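Side-chain contacts in protein arginine N-methyltransferase SFM1 (PDB 5C74), which uses S-adenosyl-L-methionine to monomethylate an arginine of ribosomal protein S3 in yeast: residues 39-42 with 43-47; 144-147 with 148-152; 191-194 with 195-198. All coordinates share one frame; numbering follows the deposited sequence.

Contact 1 of 3, residues 39-42 with 43-47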
ATOM      1  N   GLU A  39     -12.907   7.684   2.971  1.00 15.29           N
ATOM      2  CA  GLU A  39     -13.826   8.675   2.438  1.00 16.99           C
ATOM      3  C   GLU A  39     -13.140   9.691   1.516  1.00 21.94           C
ATOM      4  O   GLU A  39     -13.779  10.276   0.649  1.00 16.43           O
ATOM      5  CB  GLU A  39     -14.535   9.393   3.591  1.00 18.45           C
ATOM      6  CG  GLU A  39     -15.906   9.940   3.223  1.00 17.97           C
ATOM      7  CD  GLU A  39     -16.988   8.855   3.098  1.00 21.83           C
ATOM      8  OE1 GLU A  39     -16.698   7.648   3.233  1.00 19.89           O
ATOM      9  OE2 GLU A  39     -18.158   9.219   2.864  1.00 20.51           O
ATOM     10  N   SER A  40     -11.835   9.878   1.690  1.00 16.07           N
ATOM     11  CA  SER A  40     -11.090  10.882   0.926  1.00 19.85           C
ATOM     12  C   SER A  40     -10.652  10.377  -0.444  1.00 20.36           C
ATOM     13  O   SER A  40     -10.026  11.105  -1.210  1.00 18.58           O
ATOM     14  CB  SER A  40      -9.850  11.334   1.712  1.00 24.32           C
ATOM     15  OG  SER A  40     -10.222  11.912   2.949  1.00 29.43           O
ATOM     16  N   THR A  41     -10.976   9.131  -0.760  1.00 15.77           N
ATOM     17  CA  THR A  41     -10.498   8.529  -2.002  1.00 13.62           C
ATOM     18  C   THR A  41     -11.128   9.145  -3.243  1.00 16.46           C
ATOM     19  O   THR A  41     -12.338   9.332  -3.299  1.00 16.92           O
ATOM     20  CB  THR A  41     -10.776   7.010  -2.007  1.00 13.51           C
ATOM     21  OG1 THR A  41     -10.282   6.451  -0.790  1.00 13.26           O
ATOM     22  CG2 THR A  41     -10.112   6.336  -3.196  1.00 18.53           C
ATOM     23  N   THR A  42     -10.304   9.478  -4.234  1.00 14.53           N
ATOM     24  CA  THR A  42     -10.819   9.862  -5.540  1.00 13.03           C
ATOM     25  C   THR A  42     -10.125   9.002  -6.578  1.00 17.74           C
ATOM     26  O   THR A  42      -9.229   8.221  -6.247  1.00 17.18           O
ATOM     27  CB  THR A  42     -10.607  11.364  -5.869  1.00 23.57           C
ATOM     28  OG1 THR A  42      -9.225  11.620  -6.145  1.00 22.84           O
ATOM     29  CG2 THR A  42     -11.060  12.237  -4.713  1.00 25.84           C
ATOM     30  N   GLU A  43     -10.538   9.122  -7.834  1.00 17.30           N
ATOM     31  CA  GLU A  43      -9.922   8.310  -8.861  1.00 21.97           C
ATOM     32  C   GLU A  43      -8.410   8.499  -8.909  1.00 24.33           C
ATOM     33  O   GLU A  43      -7.686   7.563  -9.225  1.00 20.91           O
ATOM     34  CB  GLU A  43     -10.508   8.614 -10.234  1.00 26.32           C
ATOM     35  CG  GLU A  43     -10.152   7.527 -11.219  1.00 29.86           C
ATOM     36  CD  GLU A  43     -10.898   7.659 -12.513  1.00 40.79           C
ATOM     37  OE1 GLU A  43     -11.574   6.683 -12.899  1.00 32.15           O
ATOM     38  OE2 GLU A  43     -10.804   8.741 -13.135  1.00 39.25           O
ATOM     39  N   LYS A  44      -7.934   9.698  -8.579  1.00 19.08           N
ATOM     40  CA  LYS A  44      -6.495   9.968  -8.608  1.00 24.74           C
ATOM     41  C   LYS A  44      -5.708   9.074  -7.649  1.00 24.35           C
ATOM     42  O   LYS A  44      -4.495   8.892  -7.798  1.00 22.87           O
ATOM     43  CB  LYS A  44      -6.224  11.441  -8.279  1.00 29.90           C
ATOM     44  CG  LYS A  44      -6.856  12.405  -9.255  1.00 40.67           C
ATOM     45  CD  LYS A  44      -6.783  13.840  -8.750  1.00 47.32           C
ATOM     46  CE  LYS A  44      -7.335  14.809  -9.785  1.00 49.49           C
ATOM     47  NZ  LYS A  44      -7.334  16.216  -9.290  1.00 52.94           N
ATOM     48  N   ASP A  45      -6.396   8.519  -6.660  1.00 17.55           N
ATOM     49  CA  ASP A  45      -5.734   7.658  -5.681  1.00 16.71           C
ATOM     50  C   ASP A  45      -5.618   6.203  -6.124  1.00 17.89           C
ATOM     51  O   ASP A  45      -4.941   5.401  -5.467  1.00 21.30           O
ATOM     52  CB  ASP A  45      -6.474   7.708  -4.347  1.00 19.87           C
ATOM     53  CG  ASP A  45      -6.418   9.082  -3.700  1.00 27.31           C
ATOM     54  OD1 ASP A  45      -5.301   9.534  -3.390  1.00 29.62           O
ATOM     55  OD2 ASP A  45      -7.485   9.694  -3.471  1.00 21.16           O
ATOM     56  N   ILE A  46      -6.288   5.852  -7.214  1.00 18.22           N
ATOM     57  CA  ILE A  46      -6.286   4.463  -7.673  1.00 17.78           C
ATOM     58  C   ILE A  46      -5.114   4.220  -8.609  1.00 15.53           C
ATOM     59  O   ILE A  46      -4.923   4.971  -9.567  1.00 16.46           O
ATOM     60  CB  ILE A  46      -7.601   4.105  -8.391  1.00 17.84           C
ATOM     61  CG1 ILE A  46      -8.799   4.612  -7.580  1.00 18.55           C
ATOM     62  CG2 ILE A  46      -7.693   2.595  -8.640  1.00 19.71           C
ATOM     63  CD1 ILE A  46      -8.972   3.916  -6.227  1.00 18.40           C
ATOM     64  N   PRO A  47      -4.311   3.175  -8.333  1.00 16.83           N
ATOM     65  CA  PRO A  47      -3.150   2.895  -9.186  1.00 19.49           C
ATOM     66  C   PRO A  47      -3.540   2.820 -10.666  1.00 20.28           C
ATOM     67  O   PRO A  47      -4.579   2.248 -10.999  1.00 15.84           O
ATOM     68  CB  PRO A  47      -2.650   1.538  -8.665  1.00 21.00           C
ATOM     69  CG  PRO A  47      -3.037   1.552  -7.198  1.00 18.54           C
ATOM     70  CD  PRO A  47      -4.373   2.280  -7.162  1.00 17.24           C
TER
HETATM   71  O   HOH W   1      -7.760  12.244  -3.957  1.00 33.94           O

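Contact 2 of 3, residues 144-147 with 148-152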
ATOM      1  N   ILE A 144      -9.653 -16.336  -3.830  1.00 10.10           N
ATOM      2  CA  ILE A 144     -10.569 -16.163  -4.945  1.00  9.69           C
ATOM      3  C   ILE A 144     -10.387 -17.294  -5.952  1.00 15.95           C
ATOM      4  O   ILE A 144     -11.373 -17.837  -6.442  1.00 12.64           O
ATOM      5  CB  ILE A 144     -10.394 -14.782  -5.602  1.00  9.37           C
ATOM      6  CG1 ILE A 144     -10.914 -13.725  -4.616  1.00 12.03           C
ATOM      7  CG2 ILE A 144     -11.151 -14.718  -6.957  1.00 14.63           C
ATOM      8  CD1 ILE A 144     -10.868 -12.304  -5.112  1.00 16.64           C
ATOM      9  N   ARG A 145      -9.145 -17.695  -6.231  1.00  9.48           N
ATOM     10  CA  ARG A 145      -8.954 -18.835  -7.135  1.00 11.90           C
ATOM     11  C   ARG A 145      -9.619 -20.081  -6.554  1.00 16.19           C
ATOM     12  O   ARG A 145     -10.270 -20.849  -7.265  1.00 12.60           O
ATOM     13  CB  ARG A 145      -7.468 -19.117  -7.389  1.00 12.25           C
ATOM     14  CG  ARG A 145      -7.225 -20.356  -8.231  1.00 17.24           C
ATOM     15  CD  ARG A 145      -5.771 -20.443  -8.672  1.00 21.71           C
ATOM     16  NE  ARG A 145      -5.483 -19.399  -9.634  1.00 23.82           N
ATOM     17  CZ  ARG A 145      -5.714 -19.528 -10.934  1.00 30.27           C
ATOM     18  NH1 ARG A 145      -6.203 -20.670 -11.413  1.00 30.96           N
ATOM     19  NH2 ARG A 145      -5.441 -18.531 -11.752  1.00 31.42           N
ATOM     20  N   THR A 146      -9.440 -20.278  -5.258  1.00 13.07           N
ATOM     21  CA  THR A 146     -10.000 -21.434  -4.586  1.00 11.50           C
ATOM     22  C   THR A 146     -11.513 -21.412  -4.666  1.00 15.29           C
ATOM     23  O   THR A 146     -12.140 -22.435  -4.937  1.00 11.84           O
ATOM     24  CB  THR A 146      -9.559 -21.498  -3.116  1.00 14.33           C
ATOM     25  OG1 THR A 146      -8.129 -21.654  -3.054  1.00 12.85           O
ATOM     26  CG2 THR A 146     -10.236 -22.676  -2.414  1.00 14.05           C
ATOM     27  N   THR A 147     -12.096 -20.243  -4.455  1.00 11.74           N
ATOM     28  CA  THR A 147     -13.547 -20.128  -4.508  1.00 14.08           C
ATOM     29  C   THR A 147     -14.077 -20.448  -5.912  1.00 15.78           C
ATOM     30  O   THR A 147     -15.127 -21.093  -6.067  1.00 12.31           O
ATOM     31  CB  THR A 147     -13.990 -18.726  -4.061  1.00 10.77           C
ATOM     32  OG1 THR A 147     -13.637 -18.553  -2.680  1.00 16.16           O
ATOM     33  CG2 THR A 147     -15.517 -18.587  -4.224  1.00 15.02           C
ATOM     34  N   GLN A 148     -13.348 -20.009  -6.935  1.00 11.99           N
ATOM     35  CA  GLN A 148     -13.722 -20.313  -8.314  1.00 12.07           C
ATOM     36  C   GLN A 148     -13.703 -21.821  -8.568  1.00 11.67           C
ATOM     37  O   GLN A 148     -14.599 -22.374  -9.213  1.00 12.26           O
ATOM     38  CB  GLN A 148     -12.785 -19.596  -9.294  1.00 13.64           C
ATOM     39  CG  GLN A 148     -12.962 -18.095  -9.305  1.00 13.05           C
ATOM     40  CD  GLN A 148     -14.168 -17.680 -10.122  1.00 17.76           C
ATOM     41  OE1 GLN A 148     -15.224 -17.364  -9.576  1.00 15.75           O
ATOM     42  NE2 GLN A 148     -14.019 -17.695 -11.437  1.00 17.09           N
ATOM     43  N   LEU A 149     -12.668 -22.486  -8.083  1.00 10.47           N
ATOM     44  CA  LEU A 149     -12.556 -23.929  -8.265  1.00 14.13           C
ATOM     45  C   LEU A 149     -13.746 -24.645  -7.627  1.00 15.58           C
ATOM     46  O   LEU A 149     -14.292 -25.604  -8.186  1.00 13.82           O
ATOM     47  CB  LEU A 149     -11.228 -24.435  -7.664  1.00 11.78           C
ATOM     48  CG  LEU A 149      -9.954 -23.991  -8.400  1.00 13.98           C
ATOM     49  CD1 LEU A 149      -8.682 -24.275  -7.570  1.00 10.96           C
ATOM     50  CD2 LEU A 149      -9.891 -24.720  -9.729  1.00 15.75           C
ATOM     51  N   ILE A 150     -14.159 -24.164  -6.458  1.00 14.63           N
ATOM     52  CA  ILE A 150     -15.230 -24.818  -5.701  1.00 11.67           C
ATOM     53  C   ILE A 150     -16.604 -24.518  -6.305  1.00 16.79           C
ATOM     54  O   ILE A 150     -17.406 -25.425  -6.530  1.00 13.43           O
ATOM     55  CB  ILE A 150     -15.196 -24.376  -4.212  1.00 16.08           C
ATOM     56  CG1 ILE A 150     -13.943 -24.915  -3.526  1.00 12.55           C
ATOM     57  CG2 ILE A 150     -16.418 -24.851  -3.451  1.00 13.18           C
ATOM     58  CD1 ILE A 150     -13.712 -24.317  -2.128  1.00 15.42           C
ATOM     59  N   ILE A 151     -16.847 -23.248  -6.618  1.00 12.93           N
ATOM     60  CA  ILE A 151     -18.171 -22.776  -6.988  1.00 12.87           C
ATOM     61  C   ILE A 151     -18.408 -22.880  -8.495  1.00 15.87           C
ATOM     62  O   ILE A 151     -19.482 -23.299  -8.946  1.00 16.48           O
ATOM     63  CB  ILE A 151     -18.376 -21.320  -6.507  1.00 14.05           C
ATOM     64  CG1 ILE A 151     -18.344 -21.261  -4.976  1.00 17.64           C
ATOM     65  CG2 ILE A 151     -19.701 -20.759  -6.988  1.00 22.76           C
ATOM     66  CD1 ILE A 151     -19.507 -21.987  -4.293  1.00 18.63           C
ATOM     67  N   LYS A 152     -17.403 -22.510  -9.279  1.00 12.87           N
ATOM     68  CA  LYS A 152     -17.545 -22.566 -10.730  1.00 12.56           C
ATOM     69  C   LYS A 152     -17.256 -23.956 -11.269  1.00 12.48           C
ATOM     70  O   LYS A 152     -18.060 -24.503 -12.030  1.00 15.57           O
ATOM     71  CB  LYS A 152     -16.637 -21.535 -11.406  1.00 15.29           C
ATOM     72  CG  LYS A 152     -16.566 -21.678 -12.926  1.00 17.43           C
ATOM     73  CD  LYS A 152     -15.738 -20.552 -13.539  1.00 20.45           C
ATOM     74  CE  LYS A 152     -15.137 -20.983 -14.874  1.00 20.96           C
ATOM     75  NZ  LYS A 152     -13.913 -21.798 -14.668  1.00 22.20           N
TER

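Contact 3 of 3, residues 191-194 with 195-198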
ATOM      1  N   ILE A 191       0.801 -21.023  -7.420  1.00 16.57           N
ATOM      2  CA  ILE A 191       0.354 -19.983  -8.328  1.00 15.93           C
ATOM      3  C   ILE A 191       0.425 -18.638  -7.634  1.00 16.74           C
ATOM      4  O   ILE A 191      -0.275 -18.413  -6.645  1.00 15.24           O
ATOM      5  CB  ILE A 191      -1.086 -20.247  -8.818  1.00 12.53           C
ATOM      6  CG1 ILE A 191      -1.113 -21.542  -9.647  1.00 15.46           C
ATOM      7  CG2 ILE A 191      -1.619 -19.061  -9.633  1.00 17.24           C
ATOM      8  CD1 ILE A 191      -2.541 -22.038  -9.962  1.00 16.29           C
ATOM      9  N   LEU A 192       1.288 -17.769  -8.152  1.00 16.22           N
ATOM     10  CA  LEU A 192       1.472 -16.414  -7.625  1.00 15.17           C
ATOM     11  C   LEU A 192       1.029 -15.395  -8.660  1.00 15.12           C
ATOM     12  O   LEU A 192       1.103 -15.669  -9.851  1.00 17.46           O
ATOM     13  CB  LEU A 192       2.946 -16.151  -7.275  1.00 18.20           C
ATOM     14  CG  LEU A 192       3.735 -16.967  -6.253  1.00 26.66           C
ATOM     15  CD1 LEU A 192       4.902 -16.160  -5.706  1.00 28.21           C
ATOM     16  CD2 LEU A 192       2.881 -17.451  -5.130  1.00 28.36           C
ATOM     17  N   PRO A 193       0.611 -14.193  -8.219  1.00 15.42           N
ATOM     18  CA  PRO A 193       0.317 -13.119  -9.172  1.00 15.39           C
ATOM     19  C   PRO A 193       1.519 -12.849 -10.061  1.00 16.79           C
ATOM     20  O   PRO A 193       2.656 -13.030  -9.604  1.00 17.27           O
ATOM     21  CB  PRO A 193       0.032 -11.906  -8.265  1.00 16.39           C
ATOM     22  CG  PRO A 193      -0.470 -12.523  -6.986  1.00 13.04           C
ATOM     23  CD  PRO A 193       0.349 -13.795  -6.825  1.00 11.95           C
ATOM     24  N   GLU A 194       1.293 -12.420 -11.300  1.00 17.25           N
ATOM     25  CA  GLU A 194       2.391 -11.959 -12.126  1.00 21.02           C
ATOM     26  C   GLU A 194       3.190 -10.925 -11.336  1.00 20.12           C
ATOM     27  O   GLU A 194       2.604 -10.059 -10.678  1.00 18.16           O
ATOM     28  CB  GLU A 194       1.877 -11.361 -13.443  1.00 25.07           C
ATOM     29  CG  GLU A 194       1.125 -12.366 -14.318  1.00 27.30           C
ATOM     30  CD  GLU A 194       0.676 -11.781 -15.661  1.00 37.42           C
ATOM     31  OE1 GLU A 194       0.993 -10.608 -15.957  1.00 33.26           O
ATOM     32  OE2 GLU A 194       0.004 -12.505 -16.424  1.00 41.78           O
ATOM     33  N   GLY A 195       4.516 -11.039 -11.364  1.00 14.74           N
ATOM     34  CA  GLY A 195       5.355 -10.052 -10.711  1.00 16.75           C
ATOM     35  C   GLY A 195       5.638 -10.299  -9.237  1.00 20.01           C
ATOM     36  O   GLY A 195       6.541  -9.680  -8.676  1.00 17.61           O
ATOM     37  N   MET A 196       4.873 -11.173  -8.592  1.00 15.53           N
ATOM     38  CA  MET A 196       5.054 -11.354  -7.141  1.00 14.88           C
ATOM     39  C   MET A 196       6.381 -12.034  -6.795  1.00 15.10           C
ATOM     40  O   MET A 196       7.065 -11.621  -5.853  1.00 17.48           O
ATOM     41  CB  MET A 196       3.900 -12.151  -6.526  1.00 14.31           C
ATOM     42  CG  MET A 196       4.001 -12.255  -4.977  1.00 19.58           C
ATOM     43  SD  MET A 196       3.801 -10.671  -4.099  1.00 12.61           S
ATOM     44  CE  MET A 196       2.041 -10.401  -4.306  1.00 22.13           C
ATOM     45  N   LEU A 197       6.766 -13.068  -7.539  1.00 16.63           N
ATOM     46  CA  LEU A 197       8.048 -13.721  -7.230  1.00 19.57           C
ATOM     47  C   LEU A 197       9.197 -12.723  -7.402  1.00 19.57           C
ATOM     48  O   LEU A 197      10.157 -12.710  -6.607  1.00 18.03           O
ATOM     49  CB  LEU A 197       8.271 -14.954  -8.103  1.00 19.51           C
ATOM     50  CG  LEU A 197       9.523 -15.780  -7.765  1.00 22.53           C
ATOM     51  CD1 LEU A 197       9.534 -16.165  -6.284  1.00 21.18           C
ATOM     52  CD2 LEU A 197       9.609 -17.020  -8.640  1.00 31.04           C
ATOM     53  N   ASP A 198       9.101 -11.878  -8.429  1.00 18.11           N
ATOM     54  CA  ASP A 198      10.078 -10.806  -8.611  1.00 19.41           C
ATOM     55  C   ASP A 198      10.124  -9.882  -7.403  1.00 20.06           C
ATOM     56  O   ASP A 198      11.202  -9.465  -6.980  1.00 17.92           O
ATOM     57  CB  ASP A 198       9.774  -9.963  -9.854  1.00 20.94           C
ATOM     58  CG  ASP A 198      10.187 -10.645 -11.139  1.00 34.28           C
ATOM     59  OD1 ASP A 198      10.866 -11.692 -11.076  1.00 30.50           O
ATOM     60  OD2 ASP A 198       9.819 -10.132 -12.215  1.00 40.23           O
TER
HETATM   61  O   HOH W   2       5.187 -14.342  -9.704  1.00 19.81           O

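Contact 1 of 3, residues 39-42 with 43-47
Two donors grip OD2 of D45. The backbone N-H of T42 reaches it almost straight, with T42 N 2.9 Å from D45 OD2 and an angle of 168° at the hydrogen, and OD2 accepts it with the lone pair pointing away from OD1. A water donates the second bond, 2.6 Å from D45 OD2, and also lies 2.7 Å from T42 OG1, so it ties the hydroxyl to the carboxylate. The backbones close the loop the other way round: D45 N bonds to T42 O at 2.9 Å, coming from well above the carbonyl plane. T42 holds OG1 between its N and its carbonyl carbon (chi1 73°), which turns the hydroxyl toward K44 N, though that bond is weak at 3.4 Å between T42 OG1 and K44 N. Next to these polar groups, the methyl CG2 of T41 meets CD1 of I46 at 4.0 Å, the two side chains crossing at about a right angle; W57 touches both. Were D45 an alanine, the N-H of T42 would probably lose its acceptor and the bridging water one of its partners. A second turn bond runs from I46 N to E43 O. The aspartate folding back on the N-H of T42, three residues earlier, resembles one half of a capping box at the start of 3-10 segment 43-45, in the loop between strand 32-35 and helix 48-52.

Contact 2 of 3, residues 144-147 with 148-152
The side chain of I150 runs back along the helix toward T146, one turn earlier. Its CB stands 3.7 Å from T146 O; the next atom, CG1, slides in to 3.4 Å from the same T146 O. At the tip, CD1 stays beside that oxygen and rests 3.9 Å from T146 CG2. The two side chains lie side by side and point the same way. T146 offers its methyl here because CG2 is turned opposite the backbone N, while OG1 (chi1 -63°) sits beside that N and bonds to T142 O, four residues earlier. The next pair repeats the pattern: T147 sets its methyl alongside I151, with T147 CG2 4.0 Å from I151 CG1, and its hydroxyl goes to A143 O.

Q148 behaves differently. Its CG packs 3.3 Å from I144 O, the carbonyl that accepts the N-H of Q148, and the chain then bends sharply (chi2 -79°), with OE1 ending on the hydroxyl of Y3 in strand 2-6. On another flank the match is looser, R145 CG to L149 CD1 at 4.2 Å. Under all of this run four successive main-chain bonds of an alpha helix, the shortest being I151 N to T147 O at 2.8 Å.

I144 and T147 turn to Y3 as well, and also to F104 and F102 of strand 101-104, which places this face of helix 140-151 against the parallel sheet. Chemically, the threonines serve two roles at once: each buried hydroxyl spends itself on a carbonyl of its own helix, so a threonine can turn its methyl to the isoleucine four residues on.

Contact 3 of 3, residues 191-194 with 195-198
M196 and P193 make the tight side of this corner. The proline ring lies alongside the first part of the methionine, P193 CD 3.9 Å from M196 CB, and the same CB comes within 3.4 Å of P193 O. L192 closes in from another direction, at about a right angle to M196: its CD1 reaches M196 CG at 4.1 Å and L197 CB at 4.3 Å. M196 sends CG opposite its backbone N (chi1 -175°), and the buried side chain, bent twice further out, meets W15 and E19 of helix 14-27.

The polar centre is P193 O. It accepts the N-H of M196, with M196 N 3.1 Å from P193 O, and a water donates to it at 2.9 Å. That water accepts the N-H of L197, 3.0 Å from L197 N, so one carbonyl serves two amides at the start of helix 196-205, one of them indirectly.

E194 and G195, by contrast, sit at the exposed bend. E194 stretches away from the turn, and its carboxylate has a long, weak ion pair with R25. G195, at the N-cap position right before the helix, has phi 87°, which calls for glycine, as a side chain would be jammed against E194 O. Together they form a type II beta turn. Apolar carbons of L192, P193 and M196 pack on the inner side, while P193 O serves the helix's first amides.

All three contacts are local and follow one another along a single SPOUT-family chain. Contacts 2 and 3 touch: R145 CD packs 3.8 Å from I191 CD1, although their centres are 19 Å apart, so the loop leading to helix 196-205 leans on helix 140-151. Both also lie against helix 14-27, I144 on I23 and V27, P193 on E19 and Q22. Contact 1 stands apart, its centre 30 Å from that of contact 2, on the opposite side of the chain's centre, and 25 Å from that of contact 3. A nickel lies about 11 Å from the M196 side chain; one site joins E174 to tag histidines H208 and H210, another has tag residues H207 and H209.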